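Long-range contacts in separin (Saccharomyces cerevisiae, PDB 5U1T), which cleaves the cohesin subunit Scc1 as a caspase-like cysteine protease at the onset of anaphase, and so starts chromosome segregation: residues 955-965 and 1313-1321; 1267-1275 and 1323-1334. One frame throughout, in Å; residues are numbered along the deposited sequence.

From the N terminus, the long helical region runs to helix 950-955 and the short strand 960-962, an edge partner of strand 1157-1163 in a mixed sheet. Some 350 residues later, helix 1303-1320 returns to this turn and strand, and interaction 1 closes that long loop. Interaction 2 closes a shorter one, with 47 residues between its segments: it starts within the first, between helices 1252-1269 and 1271-1275, but ends beyond it in residues 1323-1334, so the loops cross. Their centres lie about 16 Å apart. With Leu-1315 and Leu-1318 packed on Tyr-1327, Ile-1330 and Arg-1273, helix 1303-1320 ties strand 960-962 to the corner at Leu-1270 and the start of helix 1332-1347.

Interaction 1 of 2, residues 955-965 and 1313-1321; sequences MFESTLGIPSS and FVLDILLFH
Phe-1313 opens a helix-on-strand contact, in which helix 1303-1320 packs against strand 960-962, the segment axes 9.5 Å apart and inclined by 72°. With CG anti to the backbone N (chi1 -179°), the ring is directed from the helix toward Thr-959 and Gly-961. The methyl CG2 of Thr-959 lies 3.6 Å from Phe-1313 CD1, and the Thr-959 carbonyl oxygen meets the ring edge in plane. Gly-961, with no side chain, lets the strand pass close.

One turn on, Asp-1316 accepts a hydrogen bond at OD2 from Ser-958 OG (2.9 Å), which arrives from above the carboxylate plane; a short polar pair suits a place only partly buried. Ile-1317 sends CD1 to within 3.5 Å of CB of Ser-964, a residue small enough to sit close.

The extended Met-955 chain runs across one face of the Phe-1320 ring: CG makes a CH-pi contact 3.6 Å from the centroid, and SD follows at 4.3 Å, a Met-aromatic contact. Asp-1316 O lies over the opposite face, toward the rim. Leu-960 CD2 adds an oblique apolar touch. His-1321 ND1 donates to Ile-1317 O, helping set the turn of the imidazole; CB of Ser-965 lies over one face, 3.4 Å from His-1321 CE1.

Interaction 2 of 2, residues 1267-1275 and 1323-1334; sequences HQNLPSRKL and EENAYDEIDFSM
Arg-1273 and Glu-1323 form the charged end of this contact. The Glu-1323 side chain leaves the backbone with CG anti to N (chi1 -164°) and continues extended. Its CB carries the chain toward helix 1271-1275; CG then passes Ser-1272, whose OG is 3.3 Å from Glu-1323 CG, a small residue that allows the acidic chain to run close by. CD comes to the edge of the Arg-1273 guanidinium, in its plane, although the two flat groups are turned 50° apart. At the tip, OE1 receives Arg-1273 NE at 3.1 Å on its syn side, almost straight at 172°, while OE2 uses its syn lone pair for Arg-1273 NH2 at 2.9 Å. This two-nitrogen, side-on grip holds the carboxylate in a buried setting, and Arg-1273 NH2 also donates to Ile-1283 O.

Farther along, Pro-1271 sits in the first turn of a helix, where the missing N-H costs no helical hydrogen bond. Its CD is 3.7 Å from Ile-1330 CG1 and its CG 3.3 Å from Glu-1329 O. Leu-1270 runs beside Ile-1330. Asn-1269 ND2 donates to Gln-1338 OE1, and Met-1334 CB lies beside Asn-1269 OD1.

Asp-1331 N bonds to Asn-1269 O (3.3 Å), in the carbonyl plane, joining the helix-break-helix corner at Leu-1270 to the start of helix 1332-1347. Asp-1331 is the N-cap of that helix, its OD1 weakly accepting from Met-1334 N.

Interaction 1 of 2, residues 955-965 and 1313-1321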
loop_
_atom_site.group_PDB
_atom_site.type_symbol
_atom_site.label_atom_id
_atom_site.label_comp_id
_atom_site.label_asym_id
_atom_site.label_seq_id
_atom_site.Cartn_x
_atom_site.Cartn_y
_atom_site.Cartn_z
ATOM N N MET A 955 -28.830 -48.259 -4.981
ATOM C CA MET A 955 -27.668 -48.487 -4.196
ATOM C C MET A 955 -27.291 -47.271 -3.402
ATOM O O MET A 955 -26.823 -47.392 -2.310
ATOM C CB MET A 955 -26.545 -48.847 -5.117
ATOM C CG MET A 955 -25.291 -49.266 -4.423
ATOM S SD MET A 955 -24.134 -49.632 -5.700
ATOM C CE MET A 955 -22.807 -50.204 -4.706
ATOM N N PHE A 956 -27.494 -46.090 -3.950
ATOM C CA PHE A 956 -27.132 -44.854 -3.229
ATOM C C PHE A 956 -28.124 -44.545 -2.116
ATOM O O PHE A 956 -27.857 -43.702 -1.264
ATOM C CB PHE A 956 -27.036 -43.639 -4.170
ATOM C CG PHE A 956 -26.033 -43.803 -5.278
ATOM C CD1 PHE A 956 -24.943 -44.651 -5.137
ATOM C CD2 PHE A 956 -26.192 -43.140 -6.473
ATOM C CE1 PHE A 956 -24.024 -44.824 -6.169
ATOM C CE2 PHE A 956 -25.276 -43.317 -7.518
ATOM C CZ PHE A 956 -24.192 -44.159 -7.361
ATOM N N GLU A 957 -29.259 -45.229 -2.133
ATOM C CA GLU A 957 -30.272 -45.093 -1.101
ATOM C C GLU A 957 -30.272 -46.288 -0.156
ATOM O O GLU A 957 -31.290 -46.616 0.467
ATOM C CB GLU A 957 -31.644 -44.951 -1.744
ATOM C CG GLU A 957 -31.844 -43.632 -2.469
ATOM C CD GLU A 957 -33.025 -43.685 -3.414
ATOM O OE1 GLU A 957 -33.865 -44.613 -3.243
ATOM O OE2 GLU A 957 -33.089 -42.815 -4.337
ATOM N N SER A 958 -29.133 -46.961 -0.071
ATOM C CA SER A 958 -29.021 -48.160 0.730
ATOM C C SER A 958 -27.858 -48.023 1.662
ATOM O O SER A 958 -26.854 -47.390 1.319
ATOM C CB SER A 958 -28.826 -49.397 -0.148
ATOM O OG SER A 958 -30.065 -49.914 -0.567
ATOM N N THR A 959 -28.040 -48.575 2.847
ATOM C CA THR A 959 -26.972 -48.844 3.763
ATOM C C THR A 959 -25.915 -49.627 3.063
ATOM O O THR A 959 -26.157 -50.678 2.547
ATOM C CB THR A 959 -27.460 -49.645 4.954
ATOM O OG1 THR A 959 -28.270 -48.820 5.782
ATOM C CG2 THR A 959 -26.307 -50.104 5.750
ATOM N N LEU A 960 -24.724 -49.079 3.033
ATOM C CA LEU A 960 -23.627 -49.686 2.325
ATOM C C LEU A 960 -22.505 -49.946 3.275
ATOM O O LEU A 960 -22.329 -49.251 4.241
ATOM C CB LEU A 960 -23.132 -48.773 1.236
ATOM C CG LEU A 960 -23.953 -48.669 -0.022
ATOM C CD1 LEU A 960 -23.271 -47.681 -0.925
ATOM C CD2 LEU A 960 -24.020 -50.010 -0.687
ATOM N N GLY A 961 -21.692 -50.934 2.976
ATOM C CA GLY A 961 -20.601 -51.261 3.850
ATOM C C GLY A 961 -19.367 -51.756 3.157
ATOM O O GLY A 961 -19.357 -51.993 1.989
ATOM N N ILE A 962 -18.306 -51.899 3.915
ATOM C CA ILE A 962 -17.026 -52.301 3.383
ATOM C C ILE A 962 -16.192 -52.841 4.521
ATOM O O ILE A 962 -16.261 -52.338 5.602
ATOM C CB ILE A 962 -16.351 -51.103 2.696
ATOM C CG1 ILE A 962 -14.965 -51.425 2.214
ATOM C CG2 ILE A 962 -16.291 -49.916 3.607
ATOM C CD1 ILE A 962 -14.649 -50.740 0.919
ATOM N N PRO A 963 -15.393 -53.864 4.298
ATOM C CA PRO A 963 -15.709 -54.997 3.449
ATOM C C PRO A 963 -16.960 -55.713 3.846
ATOM O O PRO A 963 -17.210 -55.986 4.990
ATOM C CB PRO A 963 -14.540 -55.911 3.705
ATOM C CG PRO A 963 -14.213 -55.665 5.119
ATOM C CD PRO A 963 -14.565 -54.255 5.432
ATOM N N SER A 964 -17.746 -56.039 2.857
ATOM C CA SER A 964 -18.986 -56.707 3.089
ATOM C C SER A 964 -18.976 -58.078 2.439
ATOM O O SER A 964 -19.597 -58.989 2.919
ATOM C CB SER A 964 -20.101 -55.853 2.526
ATOM O OG SER A 964 -19.841 -55.610 1.169
ATOM N N SER A 965 -18.242 -58.208 1.354
ATOM C CA SER A 965 -18.154 -59.429 0.613
ATOM C C SER A 965 -16.712 -59.894 0.540
ATOM O O SER A 965 -15.804 -59.108 0.459
ATOM C CB SER A 965 -18.756 -59.227 -0.766
ATOM O OG SER A 965 -18.671 -60.367 -1.580
ATOM N N PHE A 1313 -30.027 -55.616 4.333
ATOM C CA PHE A 1313 -28.628 -55.303 4.221
ATOM C C PHE A 1313 -27.893 -56.420 3.495
ATOM O O PHE A 1313 -27.133 -56.166 2.553
ATOM C CB PHE A 1313 -28.027 -55.060 5.609
ATOM C CG PHE A 1313 -26.581 -54.704 5.573
ATOM C CD1 PHE A 1313 -26.155 -53.574 4.875
ATOM C CD2 PHE A 1313 -25.647 -55.489 6.213
ATOM C CE1 PHE A 1313 -24.811 -53.233 4.818
ATOM C CE2 PHE A 1313 -24.302 -55.161 6.173
ATOM C CZ PHE A 1313 -23.879 -54.031 5.465
ATOM N N VAL A 1314 -28.139 -57.661 3.921
ATOM C CA VAL A 1314 -27.461 -58.802 3.329
ATOM C C VAL A 1314 -27.923 -59.034 1.874
ATOM O O VAL A 1314 -27.099 -59.227 0.973
ATOM C CB VAL A 1314 -27.669 -60.069 4.187
ATOM C CG1 VAL A 1314 -26.886 -61.229 3.614
ATOM C CG2 VAL A 1314 -27.206 -59.792 5.610
ATOM N N LEU A 1315 -29.230 -58.990 1.648
ATOM C CA LEU A 1315 -29.757 -59.050 0.297
ATOM C C LEU A 1315 -29.115 -57.981 -0.587
ATOM O O LEU A 1315 -28.771 -58.237 -1.739
ATOM C CB LEU A 1315 -31.273 -58.882 0.303
ATOM C CG LEU A 1315 -32.090 -59.946 1.024
ATOM C CD1 LEU A 1315 -33.567 -59.766 0.763
ATOM C CD2 LEU A 1315 -31.637 -61.316 0.609
ATOM N N ASP A 1316 -28.940 -56.783 -0.035
ATOM C CA ASP A 1316 -28.306 -55.711 -0.777
ATOM C C ASP A 1316 -26.863 -56.075 -1.125
ATOM O O ASP A 1316 -26.452 -55.890 -2.256
ATOM C CB ASP A 1316 -28.366 -54.399 -0.005
ATOM C CG ASP A 1316 -29.659 -53.645 -0.224
ATOM O OD1 ASP A 1316 -30.456 -54.035 -1.094
ATOM O OD2 ASP A 1316 -29.877 -52.638 0.470
ATOM N N ILE A 1317 -26.095 -56.607 -0.180
ATOM C CA ILE A 1317 -24.726 -57.014 -0.483
ATOM C C ILE A 1317 -24.694 -57.974 -1.664
ATOM O O ILE A 1317 -23.901 -57.805 -2.593
ATOM C CB ILE A 1317 -24.032 -57.708 0.699
ATOM C CG1 ILE A 1317 -23.991 -56.797 1.938
ATOM C CG2 ILE A 1317 -22.631 -58.179 0.285
ATOM C CD1 ILE A 1317 -23.186 -57.363 3.118
ATOM N N LEU A 1318 -25.564 -58.972 -1.646
ATOM C CA LEU A 1318 -25.608 -59.929 -2.735
ATOM C C LEU A 1318 -26.086 -59.284 -4.025
ATOM O O LEU A 1318 -25.579 -59.599 -5.094
ATOM C CB LEU A 1318 -26.510 -61.103 -2.365
ATOM C CG LEU A 1318 -26.145 -61.729 -1.025
ATOM C CD1 LEU A 1318 -27.176 -62.783 -0.638
ATOM C CD2 LEU A 1318 -24.743 -62.312 -1.089
ATOM N N LEU A 1319 -27.056 -58.383 -3.928
ATOM C CA LEU A 1319 -27.594 -57.709 -5.114
ATOM C C LEU A 1319 -26.550 -56.877 -5.880
ATOM O O LEU A 1319 -26.456 -56.986 -7.111
ATOM C CB LEU A 1319 -28.777 -56.810 -4.732
ATOM C CG LEU A 1319 -29.320 -55.920 -5.853
ATOM C CD1 LEU A 1319 -29.636 -56.768 -7.068
ATOM C CD2 LEU A 1319 -30.544 -55.118 -5.413
ATOM N N PHE A 1320 -25.774 -56.056 -5.169
ATOM C CA PHE A 1320 -24.869 -55.120 -5.838
ATOM C C PHE A 1320 -23.716 -55.889 -6.435
ATOM O O PHE A 1320 -23.164 -55.496 -7.454
ATOM C CB PHE A 1320 -24.377 -54.039 -4.877
ATOM C CG PHE A 1320 -25.488 -53.273 -4.222
ATOM C CD1 PHE A 1320 -26.624 -52.938 -4.939
ATOM C CD2 PHE A 1320 -25.415 -52.918 -2.883
ATOM C CE1 PHE A 1320 -27.663 -52.250 -4.345
ATOM C CE2 PHE A 1320 -26.453 -52.228 -2.282
ATOM C CZ PHE A 1320 -27.582 -51.901 -3.014
ATOM N N HIS A 1321 -23.388 -57.021 -5.827
ATOM C CA HIS A 1321 -22.370 -57.890 -6.393
ATOM C C HIS A 1321 -22.898 -58.844 -7.483
ATOM O O HIS A 1321 -22.171 -59.731 -7.923
ATOM C CB HIS A 1321 -21.704 -58.705 -5.296
ATOM C CG HIS A 1321 -20.588 -57.994 -4.607
ATOM N ND1 HIS A 1321 -20.744 -57.375 -3.383
ATOM C CD2 HIS A 1321 -19.303 -57.801 -4.970
ATOM C CE1 HIS A 1321 -19.595 -56.834 -3.022
ATOM N NE2 HIS A 1321 -18.704 -57.082 -3.968
#

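Interaction 2 of 2, residues 1267-1275 and 1323-1334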
loop_
_atom_site.group_PDB
_atom_site.type_symbol
_atom_site.label_atom_id
_atom_site.label_comp_id
_atom_site.label_asym_id
_atom_site.label_seq_id
_atom_site.Cartn_x
_atom_site.Cartn_y
_atom_site.Cartn_z
ATOM N N HIS A 1267 -29.338 -70.649 1.373
ATOM C CA HIS A 1267 -29.302 -71.587 0.253
ATOM C C HIS A 1267 -30.695 -72.060 -0.099
ATOM O O HIS A 1267 -31.049 -72.143 -1.268
ATOM C CB HIS A 1267 -28.408 -72.784 0.576
ATOM C CG HIS A 1267 -28.148 -73.692 -0.589
ATOM N ND1 HIS A 1267 -27.296 -74.768 -0.517
ATOM C CD2 HIS A 1267 -28.627 -73.681 -1.859
ATOM C CE1 HIS A 1267 -27.254 -75.379 -1.684
ATOM N NE2 HIS A 1267 -28.058 -74.749 -2.514
ATOM N N GLN A 1268 -31.499 -72.349 0.910
ATOM C CA GLN A 1268 -32.787 -72.959 0.649
ATOM C C GLN A 1268 -33.899 -71.935 0.455
ATOM O O GLN A 1268 -34.985 -72.283 0.001
ATOM C CB GLN A 1268 -33.144 -73.931 1.777
ATOM C CG GLN A 1268 -33.598 -73.279 3.070
ATOM C CD GLN A 1268 -33.907 -74.303 4.188
ATOM O OE1 GLN A 1268 -33.117 -74.471 5.149
ATOM N NE2 GLN A 1268 -35.063 -74.987 4.062
ATOM N N ASN A 1269 -33.628 -70.670 0.747
ATOM C CA ASN A 1269 -34.696 -69.675 0.763
ATOM C C ASN A 1269 -34.546 -68.487 -0.192
ATOM O O ASN A 1269 -35.493 -67.718 -0.369
ATOM C CB ASN A 1269 -34.860 -69.162 2.184
ATOM C CG ASN A 1269 -35.441 -70.199 3.093
ATOM O OD1 ASN A 1269 -36.441 -70.835 2.752
ATOM N ND2 ASN A 1269 -34.808 -70.410 4.251
ATOM N N LEU A 1270 -33.367 -68.352 -0.799
ATOM C CA LEU A 1270 -33.119 -67.341 -1.833
ATOM C C LEU A 1270 -33.230 -67.923 -3.250
ATOM O O LEU A 1270 -32.500 -68.840 -3.599
ATOM C CB LEU A 1270 -31.734 -66.727 -1.650
ATOM C CG LEU A 1270 -31.554 -65.482 -0.792
ATOM C CD1 LEU A 1270 -32.483 -65.481 0.386
ATOM C CD2 LEU A 1270 -30.105 -65.405 -0.350
ATOM N N PRO A 1271 -34.117 -67.359 -4.080
ATOM C CA PRO A 1271 -34.366 -67.867 -5.432
ATOM C C PRO A 1271 -33.092 -68.105 -6.229
ATOM O O PRO A 1271 -33.025 -69.050 -7.012
ATOM C CB PRO A 1271 -35.190 -66.761 -6.090
ATOM C CG PRO A 1271 -35.693 -65.931 -5.020
ATOM C CD PRO A 1271 -34.818 -66.091 -3.822
ATOM N N SER A 1272 -32.091 -67.260 -6.036
ATOM C CA SER A 1272 -30.868 -67.377 -6.801
ATOM C C SER A 1272 -30.092 -68.626 -6.432
ATOM O O SER A 1272 -29.545 -69.306 -7.303
ATOM C CB SER A 1272 -29.991 -66.151 -6.592
ATOM O OG SER A 1272 -29.077 -66.044 -7.663
ATOM N N ARG A 1273 -30.039 -68.926 -5.135
ATOM C CA ARG A 1273 -29.216 -70.025 -4.657
ATOM C C ARG A 1273 -29.958 -71.324 -4.888
ATOM O O ARG A 1273 -29.365 -72.385 -5.027
ATOM C CB ARG A 1273 -28.853 -69.815 -3.194
ATOM C CG ARG A 1273 -27.695 -68.886 -3.045
ATOM C CD ARG A 1273 -27.689 -68.126 -1.744
ATOM N NE ARG A 1273 -26.840 -66.948 -1.874
ATOM C CZ ARG A 1273 -25.701 -66.724 -1.220
ATOM N NH1 ARG A 1273 -25.229 -67.582 -0.318
ATOM N NH2 ARG A 1273 -25.045 -65.601 -1.473
ATOM N N LYS A 1274 -31.269 -71.208 -5.001
ATOM C CA LYS A 1274 -32.106 -72.357 -5.272
ATOM C C LYS A 1274 -32.064 -72.779 -6.723
ATOM O O LYS A 1274 -32.261 -73.959 -7.003
ATOM C CB LYS A 1274 -33.537 -72.062 -4.861
ATOM C CG LYS A 1274 -33.644 -71.731 -3.382
ATOM C CD LYS A 1274 -34.992 -71.140 -3.053
ATOM C CE LYS A 1274 -36.071 -72.085 -3.505
ATOM N NZ LYS A 1274 -37.358 -71.658 -2.928
ATOM N N LEU A 1275 -31.783 -71.845 -7.639
ATOM C CA LEU A 1275 -31.938 -72.120 -9.073
ATOM C C LEU A 1275 -30.718 -71.945 -9.974
ATOM O O LEU A 1275 -30.744 -72.403 -11.121
ATOM C CB LEU A 1275 -33.045 -71.236 -9.647
ATOM C CG LEU A 1275 -34.381 -71.266 -8.917
ATOM C CD1 LEU A 1275 -35.166 -70.048 -9.311
ATOM C CD2 LEU A 1275 -35.171 -72.565 -9.166
ATOM N N GLU A 1323 -26.045 -60.804 -7.490
ATOM C CA GLU A 1323 -26.999 -61.870 -7.187
ATOM C C GLU A 1323 -28.391 -61.297 -6.986
ATOM O O GLU A 1323 -28.698 -60.741 -5.927
ATOM C CB GLU A 1323 -26.583 -62.659 -5.946
ATOM C CG GLU A 1323 -27.305 -63.964 -5.817
ATOM C CD GLU A 1323 -27.056 -64.617 -4.474
ATOM O OE1 GLU A 1323 -28.037 -64.803 -3.719
ATOM O OE2 GLU A 1323 -25.876 -64.936 -4.176
ATOM N N GLU A 1324 -29.227 -61.430 -8.008
ATOM C CA GLU A 1324 -30.600 -60.967 -7.932
ATOM C C GLU A 1324 -31.487 -61.925 -7.143
ATOM O O GLU A 1324 -31.366 -63.133 -7.271
ATOM C CB GLU A 1324 -31.166 -60.775 -9.321
ATOM C CG GLU A 1324 -30.489 -59.678 -10.070
ATOM C CD GLU A 1324 -31.293 -59.244 -11.280
ATOM O OE1 GLU A 1324 -31.752 -60.131 -12.067
ATOM O OE2 GLU A 1324 -31.481 -58.014 -11.436
ATOM N N ASN A 1325 -32.354 -61.357 -6.308
ATOM C CA ASN A 1325 -33.352 -62.098 -5.579
ATOM C C ASN A 1325 -34.650 -61.312 -5.494
ATOM O O ASN A 1325 -34.834 -60.523 -4.578
ATOM C CB ASN A 1325 -32.841 -62.455 -4.182
ATOM C CG ASN A 1325 -31.807 -63.561 -4.214
ATOM O OD1 ASN A 1325 -30.681 -63.398 -3.761
ATOM N ND2 ASN A 1325 -32.189 -64.701 -4.774
ATOM N N ALA A 1326 -35.548 -61.529 -6.453
ATOM C CA ALA A 1326 -36.891 -60.964 -6.382
ATOM C C ALA A 1326 -37.529 -61.214 -5.010
ATOM O O ALA A 1326 -37.636 -62.366 -4.579
ATOM C CB ALA A 1326 -37.750 -61.549 -7.468
ATOM N N TYR A 1327 -37.930 -60.138 -4.326
ATOM C CA TYR A 1327 -38.541 -60.231 -2.998
ATOM C C TYR A 1327 -39.862 -60.976 -3.123
ATOM O O TYR A 1327 -40.365 -61.587 -2.184
ATOM C CB TYR A 1327 -38.760 -58.844 -2.382
ATOM C CG TYR A 1327 -37.505 -58.166 -1.858
ATOM C CD1 TYR A 1327 -36.241 -58.616 -2.220
ATOM C CD2 TYR A 1327 -37.587 -57.091 -0.977
ATOM C CE1 TYR A 1327 -35.097 -58.012 -1.741
ATOM C CE2 TYR A 1327 -36.427 -56.476 -0.474
ATOM C CZ TYR A 1327 -35.188 -56.938 -0.875
ATOM O OH TYR A 1327 -34.037 -56.343 -0.411
ATOM N N ASP A 1328 -40.398 -60.901 -4.324
ATOM C CA ASP A 1328 -41.512 -61.682 -4.804
ATOM C C ASP A 1328 -41.440 -63.174 -4.501
ATOM O O ASP A 1328 -42.461 -63.847 -4.324
ATOM C CB ASP A 1328 -41.588 -61.486 -6.312
ATOM C CG ASP A 1328 -42.978 -61.308 -6.776
ATOM O OD1 ASP A 1328 -43.838 -62.001 -6.202
ATOM O OD2 ASP A 1328 -43.230 -60.471 -7.681
ATOM N N GLU A 1329 -40.227 -63.704 -4.481
ATOM C CA GLU A 1329 -40.052 -65.135 -4.374
ATOM C C GLU A 1329 -39.000 -65.522 -3.361
ATOM O O GLU A 1329 -38.504 -66.636 -3.391
ATOM C CB GLU A 1329 -39.696 -65.742 -5.739
ATOM C CG GLU A 1329 -39.111 -64.791 -6.755
ATOM C CD GLU A 1329 -38.693 -65.493 -8.033
ATOM O OE1 GLU A 1329 -38.584 -66.745 -8.027
ATOM O OE2 GLU A 1329 -38.476 -64.803 -9.059
ATOM N N ILE A 1330 -38.639 -64.610 -2.467
ATOM C CA ILE A 1330 -37.860 -65.008 -1.311
ATOM C C ILE A 1330 -38.849 -65.552 -0.288
ATOM O O ILE A 1330 -39.935 -64.992 -0.120
ATOM C CB ILE A 1330 -37.055 -63.836 -0.713
ATOM C CG1 ILE A 1330 -36.027 -63.312 -1.726
ATOM C CG2 ILE A 1330 -36.394 -64.242 0.614
ATOM C CD1 ILE A 1330 -35.498 -61.933 -1.409
ATOM N N ASP A 1331 -38.501 -66.642 0.379
ATOM C CA ASP A 1331 -39.365 -67.131 1.440
ATOM C C ASP A 1331 -39.041 -66.442 2.757
ATOM O O ASP A 1331 -38.290 -66.972 3.571
ATOM C CB ASP A 1331 -39.239 -68.645 1.599
ATOM C CG ASP A 1331 -40.366 -69.235 2.425
ATOM O OD1 ASP A 1331 -41.159 -68.453 3.001
ATOM O OD2 ASP A 1331 -40.453 -70.481 2.502
ATOM N N PHE A 1332 -39.620 -65.263 2.964
ATOM C CA PHE A 1332 -39.367 -64.477 4.170
ATOM C C PHE A 1332 -39.883 -65.184 5.411
ATOM O O PHE A 1332 -39.281 -65.067 6.471
ATOM C CB PHE A 1332 -39.988 -63.082 4.057
ATOM C CG PHE A 1332 -39.221 -62.155 3.162
ATOM C CD1 PHE A 1332 -38.103 -61.502 3.629
ATOM C CD2 PHE A 1332 -39.608 -61.957 1.849
ATOM C CE1 PHE A 1332 -37.388 -60.662 2.812
ATOM C CE2 PHE A 1332 -38.900 -61.113 1.027
ATOM C CZ PHE A 1332 -37.784 -60.460 1.513
ATOM N N SER A 1333 -40.984 -65.925 5.271
ATOM C CA SER A 1333 -41.564 -66.646 6.401
ATOM C C SER A 1333 -40.521 -67.585 6.971
ATOM O O SER A 1333 -40.271 -67.610 8.183
ATOM C CB SER A 1333 -42.801 -67.416 5.975
ATOM O OG SER A 1333 -43.390 -66.776 4.855
ATOM N N MET A 1334 -39.873 -68.316 6.077
ATOM C CA MET A 1334 -38.854 -69.277 6.461
ATOM C C MET A 1334 -37.560 -68.590 6.938
ATOM O O MET A 1334 -36.936 -69.049 7.898
ATOM C CB MET A 1334 -38.588 -70.216 5.285
ATOM C CG MET A 1334 -38.240 -71.634 5.648
ATOM S SD MET A 1334 -39.475 -72.470 6.679
ATOM C CE MET A 1334 -40.987 -71.968 5.836
#